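Amine oxidase (Emericella nidulans, PDB 3PGB) probably oxidises primary amines, using one copper ion and one topaquinone cofactor in each subunit. Local coordinates at residues 197-200 with 201-204; 222-225 with 226-230; 305-308 with 309-313; 401-405 with 406-410; 740-744 with 745-749. All blocks are in the same frame, centred on the assembly; numbering follows the deposited sequence.

Contact 1 (197-200 with 201-204); sequences ASIA and DITL
A chi1 of 65° places CG1 of I199 between its own backbone N and carbonyl carbon, and a nearly equal value of 69° in T203 puts OG1 in that position and swings CG2 to the backbone-N side, facing I199. The two side chains therefore cross at about a right angle, with I199 CD1 4.0 Å from T203 CG2. I202 packs beside this pair by its branch carbon, its CB lying 4.1 Å from I199 CB. These contacts sit at the first turn of helix 200-207, where I199 is the N-cap residue. I199 O accepts T203 N at 2.9 Å with an N-H...O angle of 158°, and I202 N reaches the same oxygen only weakly, at 3.0 Å. One residue on, A200 O takes L204 N at 3.0 Å. The polar ends find partners beyond the two segments: D201 OD2 in a salt bridge to R291, T203 OG1 in a bond to G209 O. I202 packs on F290 and Y294 of helix 287-294, F240 of strand 235-242 covers I199 and T203, and L204 lies next to a protein-attached N-acetylglucosamine. The chemistry is thus divided. The N-cap isoleucine cannot cap the first-turn N-H groups with its side chain; helical bonding begins at I199 O and A200 O, at the break between helices 186-198 and 200-207, while I199, I202 and T203 pack on the buried side.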
loop_
_atom_site.group_PDB
_atom_site.type_symbol
_atom_site.label_atom_id
_atom_site.label_comp_id
_atom_site.label_asym_id
_atom_site.label_seq_id
_atom_site.Cartn_x
_atom_site.Cartn_y
_atom_site.Cartn_z
ATOM N N ALA A 197 10.813 47.949 -10.174
ATOM C CA ALA A 197 10.921 49.050 -11.145
ATOM C C ALA A 197 12.365 49.540 -11.267
ATOM O O ALA A 197 12.760 50.062 -12.305
ATOM C CB ALA A 197 9.994 50.208 -10.764
ATOM N N SER A 198 13.139 49.366 -10.197
ATOM C CA SER A 198 14.575 49.654 -10.197
ATOM C C SER A 198 15.348 48.791 -11.211
ATOM O O SER A 198 16.409 49.195 -11.694
ATOM C CB SER A 198 15.150 49.431 -8.792
ATOM O OG SER A 198 16.313 50.202 -8.590
ATOM N N ILE A 199 14.819 47.599 -11.503
ATOM C CA ILE A 199 15.432 46.668 -12.451
ATOM C C ILE A 199 14.449 46.240 -13.547
ATOM O O ILE A 199 14.549 45.129 -14.078
ATOM C CB ILE A 199 16.003 45.424 -11.720
ATOM C CG1 ILE A 199 14.900 44.596 -11.059
ATOM C CG2 ILE A 199 16.999 45.851 -10.658
ATOM C CD1 ILE A 199 15.353 43.201 -10.693
ATOM N N ALA A 200 13.516 47.125 -13.897
ATOM C CA ALA A 200 12.522 46.831 -14.932
ATOM C C ALA A 200 13.182 46.589 -16.284
ATOM O O ALA A 200 12.774 45.702 -17.038
ATOM C CB ALA A 200 11.527 47.957 -15.045
ATOM N N ASP A 201 14.198 47.390 -16.594
ATOM C CA ASP A 201 14.964 47.204 -17.822
ATOM C C ASP A 201 15.635 45.827 -17.848
ATOM O O ASP A 201 15.751 45.209 -18.908
ATOM C CB ASP A 201 16.010 48.315 -17.980
ATOM C CG ASP A 201 17.071 48.276 -16.896
ATOM O OD1 ASP A 201 16.706 48.140 -15.704
ATOM O OD2 ASP A 201 18.273 48.382 -17.231
ATOM N N ILE A 202 16.068 45.357 -16.679
ATOM C CA ILE A 202 16.725 44.058 -16.558
ATOM C C ILE A 202 15.736 42.905 -16.694
ATOM O O ILE A 202 16.034 41.928 -17.372
ATOM C CB ILE A 202 17.499 43.923 -15.230
ATOM C CG1 ILE A 202 18.701 44.875 -15.230
ATOM C CG2 ILE A 202 17.964 42.484 -15.027
ATOM C CD1 ILE A 202 19.475 44.885 -13.929
ATOM N N THR A 203 14.564 43.025 -16.072
ATOM C CA THR A 203 13.538 41.975 -16.176
ATOM C C THR A 203 12.940 41.904 -17.577
ATOM O O THR A 203 12.414 40.868 -17.972
ATOM C CB THR A 203 12.404 42.124 -15.122
ATOM O OG1 THR A 203 11.600 43.283 -15.398
ATOM C CG2 THR A 203 12.988 42.211 -13.716
ATOM N N LEU A 204 13.022 43.006 -18.321
ATOM C CA LEU A 204 12.601 43.038 -19.726
ATOM C C LEU A 204 13.614 42.317 -20.607
ATOM O O LEU A 204 13.242 41.598 -21.532
ATOM C CB LEU A 204 12.437 44.486 -20.217
ATOM C CG LEU A 204 11.028 45.083 -20.174
ATOM C CD1 LEU A 204 11.081 46.593 -20.372
ATOM C CD2 LEU A 204 10.142 44.425 -21.232
#

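Contact 2 (222-225 with 226-230); sequences WGID and PLWQD
I224 is packed closely against P226, L227 and W228, whereas the end of the segment, Q229 and D230, makes no contact with 222-225. On the tight side, an extended chi2 carries CD1 of I224 onward to W228. There I224 CD1 comes to 3.6 Å from W228 CD1, the two side chains crossing at about a right angle. I224 CG1 rests 3.5 Å from P226 O and 3.9 Å from L227 CD2, so the CG1-CD1 branch lies along the inside of the bend. W228 is held from beyond the segments: NE1 bonds to S398 OG, and R571 of the second subunit makes a cation-pi contact with the ring. Q229 is buried, held by its NE2 bond to L227 O at 2.9 Å and by outside partners such as R178. The looser end is the partly exposed D230, which forms a long, weak ion pair with K569 of the second subunit. D225 keeps its carboxylate buried beside P226 (CG anti to the backbone N, chi1 -176°), with OD2 bonded to the hydroxyl of Y406. The D225-P226 peptide is cis, with the two CA atoms 3.0 Å apart, and I224 CA lies 5.9 Å from L227 CA. Together with the extended backbone angles of D225 and P226, this fits a type VIb cis-proline turn, here following strand 219-223, at one edge of a five-stranded antiparallel sheet within the chain.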
loop_
_atom_site.group_PDB
_atom_site.type_symbol
_atom_site.label_atom_id
_atom_site.label_comp_id
_atom_site.label_asym_id
_atom_site.label_seq_id
_atom_site.Cartn_x
_atom_site.Cartn_y
_atom_site.Cartn_z
ATOM N N TRP A 222 6.963 36.641 -5.315
ATOM C CA TRP A 222 6.650 36.080 -4.004
ATOM C C TRP A 222 7.745 35.114 -3.575
ATOM O O TRP A 222 8.610 34.761 -4.381
ATOM C CB TRP A 222 5.279 35.396 -3.988
ATOM C CG TRP A 222 5.083 34.315 -5.003
ATOM C CD1 TRP A 222 4.831 34.477 -6.329
ATOM C CD2 TRP A 222 5.062 32.902 -4.761
ATOM N NE1 TRP A 222 4.673 33.258 -6.935
ATOM C CE2 TRP A 222 4.811 32.272 -5.996
ATOM C CE3 TRP A 222 5.235 32.110 -3.623
ATOM C CZ2 TRP A 222 4.740 30.887 -6.130
ATOM C CZ3 TRP A 222 5.165 30.727 -3.754
ATOM C CH2 TRP A 222 4.921 30.131 -5.001
ATOM N N GLY A 223 7.711 34.692 -2.314
ATOM C CA GLY A 223 8.815 33.930 -1.747
ATOM C C GLY A 223 8.480 32.928 -0.658
ATOM O O GLY A 223 7.809 31.926 -0.905
ATOM N N ILE A 224 8.947 33.212 0.555
ATOM C CA ILE A 224 9.092 32.183 1.579
ATOM C C ILE A 224 7.969 32.132 2.608
ATOM O O ILE A 224 7.312 33.136 2.888
ATOM C CB ILE A 224 10.456 32.307 2.312
ATOM C CG1 ILE A 224 10.527 33.587 3.156
ATOM C CG2 ILE A 224 11.578 32.266 1.303
ATOM C CD1 ILE A 224 11.815 33.746 3.943
ATOM N N ASP A 225 7.777 30.932 3.155
ATOM C CA ASP A 225 6.877 30.675 4.263
ATOM C C ASP A 225 7.519 29.544 5.072
ATOM O O ASP A 225 7.757 28.460 4.538
ATOM C CB ASP A 225 5.498 30.252 3.737
ATOM C CG ASP A 225 4.453 30.065 4.850
ATOM O OD1 ASP A 225 4.796 30.151 6.047
ATOM O OD2 ASP A 225 3.273 29.821 4.510
ATOM N N PRO A 226 7.837 29.791 6.355
ATOM C CA PRO A 226 7.683 31.040 7.096
ATOM C C PRO A 226 8.715 32.084 6.689
ATOM O O PRO A 226 9.664 31.772 5.966
ATOM C CB PRO A 226 7.906 30.608 8.544
ATOM C CG PRO A 226 8.790 29.454 8.451
ATOM C CD PRO A 226 8.436 28.737 7.195
ATOM N N LEU A 227 8.513 33.316 7.140
ATOM C CA LEU A 227 9.515 34.357 6.983
ATOM C C LEU A 227 10.651 34.097 7.972
ATOM O O LEU A 227 10.445 33.469 9.015
ATOM C CB LEU A 227 8.906 35.740 7.228
ATOM C CG LEU A 227 7.742 36.169 6.332
ATOM C CD1 LEU A 227 7.235 37.544 6.749
ATOM C CD2 LEU A 227 8.162 36.166 4.880
ATOM N N TRP A 228 11.850 34.561 7.628
ATOM C CA TRP A 228 13.019 34.372 8.492
ATOM C C TRP A 228 12.861 35.204 9.750
ATOM O O TRP A 228 12.515 36.384 9.677
ATOM C CB TRP A 228 14.308 34.765 7.768
ATOM C CG TRP A 228 14.855 33.701 6.852
ATOM C CD1 TRP A 228 14.208 32.594 6.395
ATOM C CD2 TRP A 228 16.152 33.684 6.250
ATOM N NE1 TRP A 228 15.025 31.879 5.564
ATOM C CE2 TRP A 228 16.225 32.526 5.453
ATOM C CE3 TRP A 228 17.260 34.535 6.307
ATOM C CZ2 TRP A 228 17.364 32.188 4.728
ATOM C CZ3 TRP A 228 18.388 34.201 5.585
ATOM C CH2 TRP A 228 18.431 33.035 4.806
ATOM N N GLN A 229 13.122 34.578 10.896
ATOM C CA GLN A 229 12.860 35.178 12.203
ATOM C C GLN A 229 14.072 35.020 13.123
ATOM O O GLN A 229 13.980 34.468 14.216
ATOM C CB GLN A 229 11.605 34.544 12.825
ATOM C CG GLN A 229 10.322 34.827 12.051
ATOM C CD GLN A 229 9.216 33.826 12.340
ATOM O OE1 GLN A 229 8.897 33.554 13.496
ATOM N NE2 GLN A 229 8.619 33.280 11.284
ATOM N N ASP A 230 15.213 35.514 12.658
ATOM C CA ASP A 230 16.437 35.535 13.457
ATOM C C ASP A 230 16.515 36.819 14.280
ATOM O O ASP A 230 16.543 37.912 13.721
ATOM C CB ASP A 230 17.666 35.428 12.548
ATOM C CG ASP A 230 17.769 34.076 11.857
ATOM O OD1 ASP A 230 17.839 33.046 12.570
ATOM O OD2 ASP A 230 17.788 34.041 10.601
#

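Contact 3 (305-308 with 309-313); sequences NVDG and AWAHT
The indole of W310 meets V306 O at its edge and in its plane, while the CB of A311 stands 3.7 Å above the ring centre on one face. Imidazole H312 is approached in a comparable way: G308 O lies 3.5 Å over the centre of one face, and D307 OD2 meets the edge near the ring plane. Both rings have further aromatic company, W310 stacking with H524 and H312 with F248. At the indole edge, W310 NE1 donates to V306 O at 3.1 Å, and the approach is in the carbonyl plane as well as the ring plane, which fixes the rotation of the indole. A chi1 of -158° holds the carboxylate of D307 roughly opposite its backbone N, towards H312. H312 NE2 gives a short, fairly straight bond of 2.5 Å to D307 OD2; it arrives from above the carboxylate plane, and the two planes are 66° apart. D307 OD2 also receives the backbone N of D245, and D307 OD1 bonds to S250 OG, so the carboxylate is gripped from several directions. Its charge would probably favour a protonated imidazole. D307 OD1 further lies 3.4 Å from A311 CB. The G308 O that lies over the imidazole also accepts A311 N at 2.8 Å, from above the carbonyl plane. The arrangement is a 3-10 turn at 309-311 braced by a His-carboxylate bond and an indole-carbonyl bond, set in the long loop between helix 287-294 and strand 329-331.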
loop_
_atom_site.group_PDB
_atom_site.type_symbol
_atom_site.label_atom_id
_atom_site.label_comp_id
_atom_site.label_asym_id
_atom_site.label_seq_id
_atom_site.Cartn_x
_atom_site.Cartn_y
_atom_site.Cartn_z
ATOM N N ASN A 305 11.341 30.088 -17.726
ATOM C CA ASN A 305 10.332 29.073 -17.951
ATOM C C ASN A 305 9.077 29.795 -18.414
ATOM O O ASN A 305 8.565 30.643 -17.697
ATOM C CB ASN A 305 10.050 28.297 -16.664
ATOM C CG ASN A 305 11.239 27.476 -16.204
ATOM O OD1 ASN A 305 11.586 26.466 -16.820
ATOM N ND2 ASN A 305 11.862 27.894 -15.110
ATOM N N VAL A 306 8.593 29.479 -19.610
ATOM C CA VAL A 306 7.364 30.083 -20.118
ATOM C C VAL A 306 6.255 29.038 -20.224
ATOM O O VAL A 306 6.503 27.877 -20.565
ATOM C CB VAL A 306 7.585 30.784 -21.477
ATOM C CG1 VAL A 306 8.832 31.652 -21.419
ATOM C CG2 VAL A 306 7.691 29.776 -22.600
ATOM N N ASP A 307 5.034 29.467 -19.921
ATOM C CA ASP A 307 3.884 28.576 -19.906
ATOM C C ASP A 307 3.591 28.008 -21.291
ATOM O O ASP A 307 3.839 28.651 -22.311
ATOM C CB ASP A 307 2.639 29.300 -19.363
ATOM C CG ASP A 307 1.586 28.333 -18.820
ATOM O OD1 ASP A 307 1.969 27.273 -18.286
ATOM O OD2 ASP A 307 0.373 28.635 -18.908
ATOM N N GLY A 308 3.061 26.792 -21.298
ATOM C CA GLY A 308 2.728 26.076 -22.524
ATOM C C GLY A 308 2.023 24.782 -22.179
ATOM O O GLY A 308 1.886 24.438 -20.998
ATOM N N ALA A 309 1.575 24.060 -23.203
ATOM C CA ALA A 309 0.823 22.806 -23.019
ATOM C C ALA A 309 1.464 21.859 -21.996
ATOM O O ALA A 309 0.759 21.189 -21.235
ATOM C CB ALA A 309 0.653 22.091 -24.359
ATOM N N TRP A 310 2.798 21.820 -21.993
ATOM C CA TRP A 310 3.581 21.005 -21.057
ATOM C C TRP A 310 3.200 21.215 -19.590
ATOM O O TRP A 310 3.290 20.280 -18.794
ATOM C CB TRP A 310 5.081 21.285 -21.237
ATOM C CG TRP A 310 5.519 22.666 -20.795
ATOM C CD1 TRP A 310 5.529 23.807 -21.547
ATOM C CD2 TRP A 310 6.015 23.039 -19.500
ATOM N NE1 TRP A 310 6.004 24.868 -20.804
ATOM C CE2 TRP A 310 6.308 24.423 -19.545
ATOM C CE3 TRP A 310 6.247 22.339 -18.312
ATOM C CZ2 TRP A 310 6.813 25.114 -18.447
ATOM C CZ3 TRP A 310 6.752 23.031 -17.220
ATOM C CH2 TRP A 310 7.028 24.405 -17.298
ATOM N N ALA A 311 2.793 22.438 -19.241
ATOM C CA ALA A 311 2.400 22.780 -17.866
ATOM C C ALA A 311 0.886 22.751 -17.623
ATOM O O ALA A 311 0.429 23.091 -16.532
ATOM C CB ALA A 311 2.954 24.153 -17.494
ATOM N N HIS A 312 0.115 22.342 -18.627
ATOM C CA HIS A 312 -1.342 22.338 -18.529
ATOM C C HIS A 312 -1.880 20.918 -18.395
ATOM O O HIS A 312 -1.243 19.967 -18.824
ATOM C CB HIS A 312 -1.949 23.025 -19.748
ATOM C CG HIS A 312 -1.586 24.471 -19.867
ATOM N ND1 HIS A 312 -1.837 25.210 -21.002
ATOM C CD2 HIS A 312 -0.986 25.314 -18.994
ATOM C CE1 HIS A 312 -1.416 26.448 -20.819
ATOM N NE2 HIS A 312 -0.895 26.537 -19.609
ATOM N N THR A 313 -3.070 20.790 -17.817
ATOM C CA THR A 313 -3.624 19.486 -17.432
ATOM C C THR A 313 -4.525 18.846 -18.488
ATOM O O THR A 313 -4.884 17.674 -18.361
ATOM C CB THR A 313 -4.422 19.615 -16.135
ATOM O OG1 THR A 313 -5.442 20.608 -16.305
ATOM C CG2 THR A 313 -3.502 20.022 -14.994
#

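Contact 4 (401-405 with 406-410); sequences YLDSY and YGFGP
Y405 and Y406, neighbours in sequence, form a T-shaped pair: the edge of Y405 points at the face of Y406, with centroids 5.0 Å apart and planes at 88°. Y405 CD2 stands 3.7 Å above the ring plane of Y406, over its centre. This follows from Y405 carrying CG opposite its backbone N (chi1 174°), while Y406 turns CG to the backbone-N side. Y406 has the most surface buried in the contact, and it also touches Y401: Y406 CE1 lies 4.2 Å from Y401 CD1, and Y406 OH is hydrogen-bonded to D225 OD2. The third main residue is D403, predicted to be the proton acceptor of the active site, its side chain about 7 Å from that of the copper ligand H534. Its carbonyl serves two N-H groups: D403 O takes G407 N at 2.8 Å, with an angle of 157°, and Y406 N weakly at 3.0 Å. This helical-type turn is followed by G407, whose positive phi lets the chain change direction. D403 CB then lies 3.7 Å from F408 CE2, so the aromatic ring packs against the stem of the predicted base. The turn follows strand 400-402, which pairs antiparallel with strand 374-389. The latter backs the contact, S404 OG bonding to E384 while D403 and F408 both rest on A385, and from strand 486-492 Y486 touches D403 and F408 as well.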
loop_
_atom_site.group_PDB
_atom_site.type_symbol
_atom_site.label_atom_id
_atom_site.label_comp_id
_atom_site.label_asym_id
_atom_site.label_seq_id
_atom_site.Cartn_x
_atom_site.Cartn_y
_atom_site.Cartn_z
ATOM N N TYR A 401 6.100 24.930 4.467
ATOM C CA TYR A 401 4.672 25.201 4.614
ATOM C C TYR A 401 4.064 24.403 5.761
ATOM O O TYR A 401 4.331 23.214 5.918
ATOM C CB TYR A 401 3.898 24.872 3.325
ATOM C CG TYR A 401 4.173 25.801 2.164
ATOM C CD1 TYR A 401 3.958 27.165 2.277
ATOM C CD2 TYR A 401 4.623 25.312 0.948
ATOM C CE1 TYR A 401 4.204 28.014 1.228
ATOM C CE2 TYR A 401 4.872 26.157 -0.112
ATOM C CZ TYR A 401 4.658 27.513 0.038
ATOM O OH TYR A 401 4.897 28.383 -1.003
ATOM N N LEU A 402 3.258 25.089 6.560
ATOM C CA LEU A 402 2.410 24.474 7.555
ATOM C C LEU A 402 0.994 24.871 7.163
ATOM O O LEU A 402 0.573 26.004 7.395
ATOM C CB LEU A 402 2.786 24.965 8.953
ATOM C CG LEU A 402 4.175 24.509 9.434
ATOM C CD1 LEU A 402 4.659 25.338 10.615
ATOM C CD2 LEU A 402 4.180 23.015 9.781
ATOM N N ASP A 403 0.276 23.931 6.550
ATOM C CA ASP A 403 -0.929 24.251 5.774
ATOM C C ASP A 403 -2.149 24.738 6.557
ATOM O O ASP A 403 -3.030 25.367 5.977
ATOM C CB ASP A 403 -1.331 23.053 4.904
ATOM C CG ASP A 403 -0.513 22.954 3.631
ATOM O OD1 ASP A 403 -0.138 24.010 3.069
ATOM O OD2 ASP A 403 -0.259 21.815 3.186
ATOM N N SER A 404 -2.218 24.461 7.856
ATOM C CA SER A 404 -3.374 24.902 8.636
ATOM C C SER A 404 -3.400 26.426 8.792
ATOM O O SER A 404 -4.429 26.989 9.150
ATOM C CB SER A 404 -3.431 24.210 9.995
ATOM O OG SER A 404 -2.447 24.706 10.866
ATOM N N TYR A 405 -2.276 27.085 8.521
ATOM C CA TYR A 405 -2.235 28.545 8.412
ATOM C C TYR A 405 -3.207 29.009 7.325
ATOM O O TYR A 405 -3.983 29.942 7.531
ATOM C CB TYR A 405 -0.813 29.016 8.081
ATOM C CG TYR A 405 -0.697 30.501 7.798
ATOM C CD1 TYR A 405 -0.608 31.421 8.839
ATOM C CD2 TYR A 405 -0.674 30.984 6.492
ATOM C CE1 TYR A 405 -0.503 32.790 8.588
ATOM C CE2 TYR A 405 -0.569 32.356 6.232
ATOM C CZ TYR A 405 -0.489 33.249 7.286
ATOM O OH TYR A 405 -0.385 34.598 7.043
ATOM N N TYR A 406 -3.161 28.349 6.172
ATOM C CA TYR A 406 -4.071 28.655 5.074
ATOM C C TYR A 406 -5.423 28.014 5.352
ATOM O O TYR A 406 -6.470 28.591 5.030
ATOM C CB TYR A 406 -3.489 28.171 3.748
ATOM C CG TYR A 406 -2.156 28.810 3.432
ATOM C CD1 TYR A 406 -0.963 28.148 3.700
ATOM C CD2 TYR A 406 -2.088 30.100 2.896
ATOM C CE1 TYR A 406 0.262 28.741 3.428
ATOM C CE2 TYR A 406 -0.865 30.701 2.614
ATOM C CZ TYR A 406 0.306 30.019 2.885
ATOM O OH TYR A 406 1.529 30.609 2.615
ATOM N N GLY A 407 -5.377 26.830 5.970
ATOM C CA GLY A 407 -6.567 26.076 6.350
ATOM C C GLY A 407 -6.959 25.044 5.308
ATOM O O GLY A 407 -6.967 25.339 4.127
ATOM N N PHE A 408 -7.289 23.832 5.748
ATOM C CA PHE A 408 -7.851 22.805 4.862
ATOM C C PHE A 408 -9.341 23.036 4.566
ATOM O O PHE A 408 -9.806 22.781 3.457
ATOM C CB PHE A 408 -7.656 21.409 5.470
ATOM C CG PHE A 408 -6.257 20.888 5.337
ATOM C CD1 PHE A 408 -5.911 20.064 4.278
ATOM C CD2 PHE A 408 -5.276 21.240 6.255
ATOM C CE1 PHE A 408 -4.618 19.587 4.136
ATOM C CE2 PHE A 408 -3.978 20.767 6.114
ATOM C CZ PHE A 408 -3.656 19.938 5.047
ATOM N N GLY A 409 -10.082 23.513 5.562
ATOM C CA GLY A 409 -11.522 23.743 5.436
ATOM C C GLY A 409 -11.980 24.730 4.367
ATOM O O GLY A 409 -13.012 24.509 3.733
ATOM N N PRO A 410 -11.243 25.839 4.174
ATOM C CA PRO A 410 -11.628 26.805 3.137
ATOM C C PRO A 410 -11.473 26.290 1.704
ATOM O O PRO A 410 -12.152 26.774 0.792
ATOM C CB PRO A 410 -10.664 27.979 3.373
ATOM C CG PRO A 410 -10.226 27.842 4.761
ATOM C CD PRO A 410 -10.169 26.370 5.029
#

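Contact 5 (740-744 with 745-749); sequences DYSDG and AATAV
Strands 740-742 and 745-746 run antiparallel around a type I' turn from S742 to A745, and the register then slips by one residue between Y741 and D740, a beta bulge. At the turn S742 and A745 are a hydrogen-bonded pair: S742 N donates to A745 O at 3.1 Å, and A745 N returns to S742 O at 3.2 Å. D743 and G744 both have positive phi, as the two corner residues of this turn require. In the bulge, T747 and A748 face D740: T747 N donates to D740 O and D740 N to A748 O, each at 3.0 Å, so D740 is paired through both of its backbone polar atoms. Between the turn and the bulge Y741 and A746 make a non-hydrogen-bonded pair with CA atoms 4.2 Å apart. T747 lies beside D740 and S742, a chi1 of 55° bringing OG1 to 3.6 Å from D740 CB while CG2 comes 3.7 Å from S742 OG. D740 CB also approaches A748 CB at 4.3 Å. The polar end of D740 is engaged outside, in a salt bridge to R738. On the face opposite D740 and S742, Y741 turns its ring away from 745-749, its hydroxyl bonding to T461 O. Strand 464-479 flanks the hairpin through F464 and V465. The second subunit packs upon it too, its Y773 meeting the Y741 ring edge to face and its L770 touching A746, consistent with the hairpin arms by which copper amine oxidase subunits embrace each other.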
loop_
_atom_site.group_PDB
_atom_site.type_symbol
_atom_site.label_atom_id
_atom_site.label_comp_id
_atom_site.label_asym_id
_atom_site.label_seq_id
_atom_site.Cartn_x
_atom_site.Cartn_y
_atom_site.Cartn_z
ATOM N N ASP A 740 -19.006 -26.476 -3.887
ATOM C CA ASP A 740 -18.521 -27.853 -3.819
ATOM C C ASP A 740 -18.539 -28.415 -5.236
ATOM O O ASP A 740 -19.439 -28.104 -6.003
ATOM C CB ASP A 740 -19.391 -28.703 -2.888
ATOM C CG ASP A 740 -19.122 -28.424 -1.421
ATOM O OD1 ASP A 740 -18.386 -29.202 -0.782
ATOM O OD2 ASP A 740 -19.633 -27.417 -0.900
ATOM N N TYR A 741 -17.547 -29.224 -5.595
ATOM C CA TYR A 741 -17.443 -29.702 -6.979
ATOM C C TYR A 741 -16.809 -31.080 -7.106
ATOM O O TYR A 741 -15.971 -31.467 -6.292
ATOM C CB TYR A 741 -16.673 -28.695 -7.836
ATOM C CG TYR A 741 -15.198 -28.615 -7.528
ATOM C CD1 TYR A 741 -14.279 -29.355 -8.262
ATOM C CD2 TYR A 741 -14.718 -27.802 -6.506
ATOM C CE1 TYR A 741 -12.922 -29.296 -7.987
ATOM C CE2 TYR A 741 -13.358 -27.732 -6.226
ATOM C CZ TYR A 741 -12.468 -28.485 -6.974
ATOM O OH TYR A 741 -11.119 -28.430 -6.721
ATOM N N SER A 742 -17.232 -31.811 -8.133
ATOM C CA SER A 742 -16.670 -33.124 -8.466
ATOM C C SER A 742 -17.171 -33.591 -9.833
ATOM O O SER A 742 -18.220 -33.139 -10.317
ATOM C CB SER A 742 -17.018 -34.173 -7.397
ATOM O OG SER A 742 -18.418 -34.310 -7.242
ATOM N N ASP A 743 -16.406 -34.491 -10.450
ATOM C CA ASP A 743 -16.768 -35.083 -11.744
ATOM C C ASP A 743 -17.215 -34.039 -12.778
ATOM O O ASP A 743 -18.174 -34.258 -13.515
ATOM C CB ASP A 743 -17.848 -36.158 -11.549
ATOM C CG ASP A 743 -17.348 -37.348 -10.730
ATOM O OD1 ASP A 743 -16.391 -38.025 -11.177
ATOM O OD2 ASP A 743 -17.910 -37.608 -9.640
ATOM N N GLY A 744 -16.521 -32.903 -12.809
ATOM C CA GLY A 744 -16.710 -31.898 -13.854
ATOM C C GLY A 744 -17.835 -30.893 -13.695
ATOM O O GLY A 744 -18.094 -30.118 -14.614
ATOM N N ALA A 745 -18.502 -30.891 -12.544
ATOM C CA ALA A 745 -19.596 -29.950 -12.297
ATOM C C ALA A 745 -19.719 -29.623 -10.817
ATOM O O ALA A 745 -19.212 -30.358 -9.970
ATOM C CB ALA A 745 -20.914 -30.519 -12.827
ATOM N N ALA A 746 -20.389 -28.512 -10.521
ATOM C CA ALA A 746 -20.658 -28.105 -9.140
ATOM C C ALA A 746 -21.859 -28.870 -8.599
ATOM O O ALA A 746 -22.933 -28.856 -9.215
ATOM C CB ALA A 746 -20.921 -26.613 -9.073
ATOM N N THR A 747 -21.679 -29.534 -7.456
ATOM C CA THR A 747 -22.768 -30.262 -6.801
ATOM C C THR A 747 -23.601 -29.360 -5.902
ATOM O O THR A 747 -24.802 -29.584 -5.739
ATOM C CB THR A 747 -22.251 -31.439 -5.957
ATOM O OG1 THR A 747 -21.281 -30.971 -5.014
ATOM C CG2 THR A 747 -21.624 -32.505 -6.848
ATOM N N ALA A 748 -22.964 -28.351 -5.313
ATOM C CA ALA A 748 -23.656 -27.409 -4.434
ATOM C C ALA A 748 -23.061 -26.004 -4.547
ATOM O O ALA A 748 -21.858 -25.851 -4.752
ATOM C CB ALA A 748 -23.596 -27.897 -2.988
ATOM N N VAL A 749 -23.914 -24.991 -4.432
ATOM C CA VAL A 749 -23.472 -23.596 -4.350
ATOM C C VAL A 749 -24.186 -22.907 -3.190
ATOM O O VAL A 749 -25.353 -22.540 -3.304
ATOM C CB VAL A 749 -23.770 -22.810 -5.637
ATOM C CG1 VAL A 749 -23.257 -21.382 -5.507
ATOM C CG2 VAL A 749 -23.152 -23.494 -6.839
#

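Overall arrangement
Contacts 2 and 4 alone touch. D225 OD2 lies 2.7 Å from Y406 OH, a probable hydrogen bond, and 3.5 Å from Y401 CD1, which joins the cis-proline turn to the segment that carries D403; the D225 and D403 side chains are about 7 Å apart. In contact 4 the side chain of Y401 is about 10 Å from the copper ion. Contact 1 leads along the chain towards contact 2, their centres 24 Å apart, while contact 3 lies 27 Å from contact 4 between centres. Contact 5 is remote, 59 Å from contact 4 and 83 Å from contact 1 between centres, but like contacts 2 and 3 it reaches the second subunit.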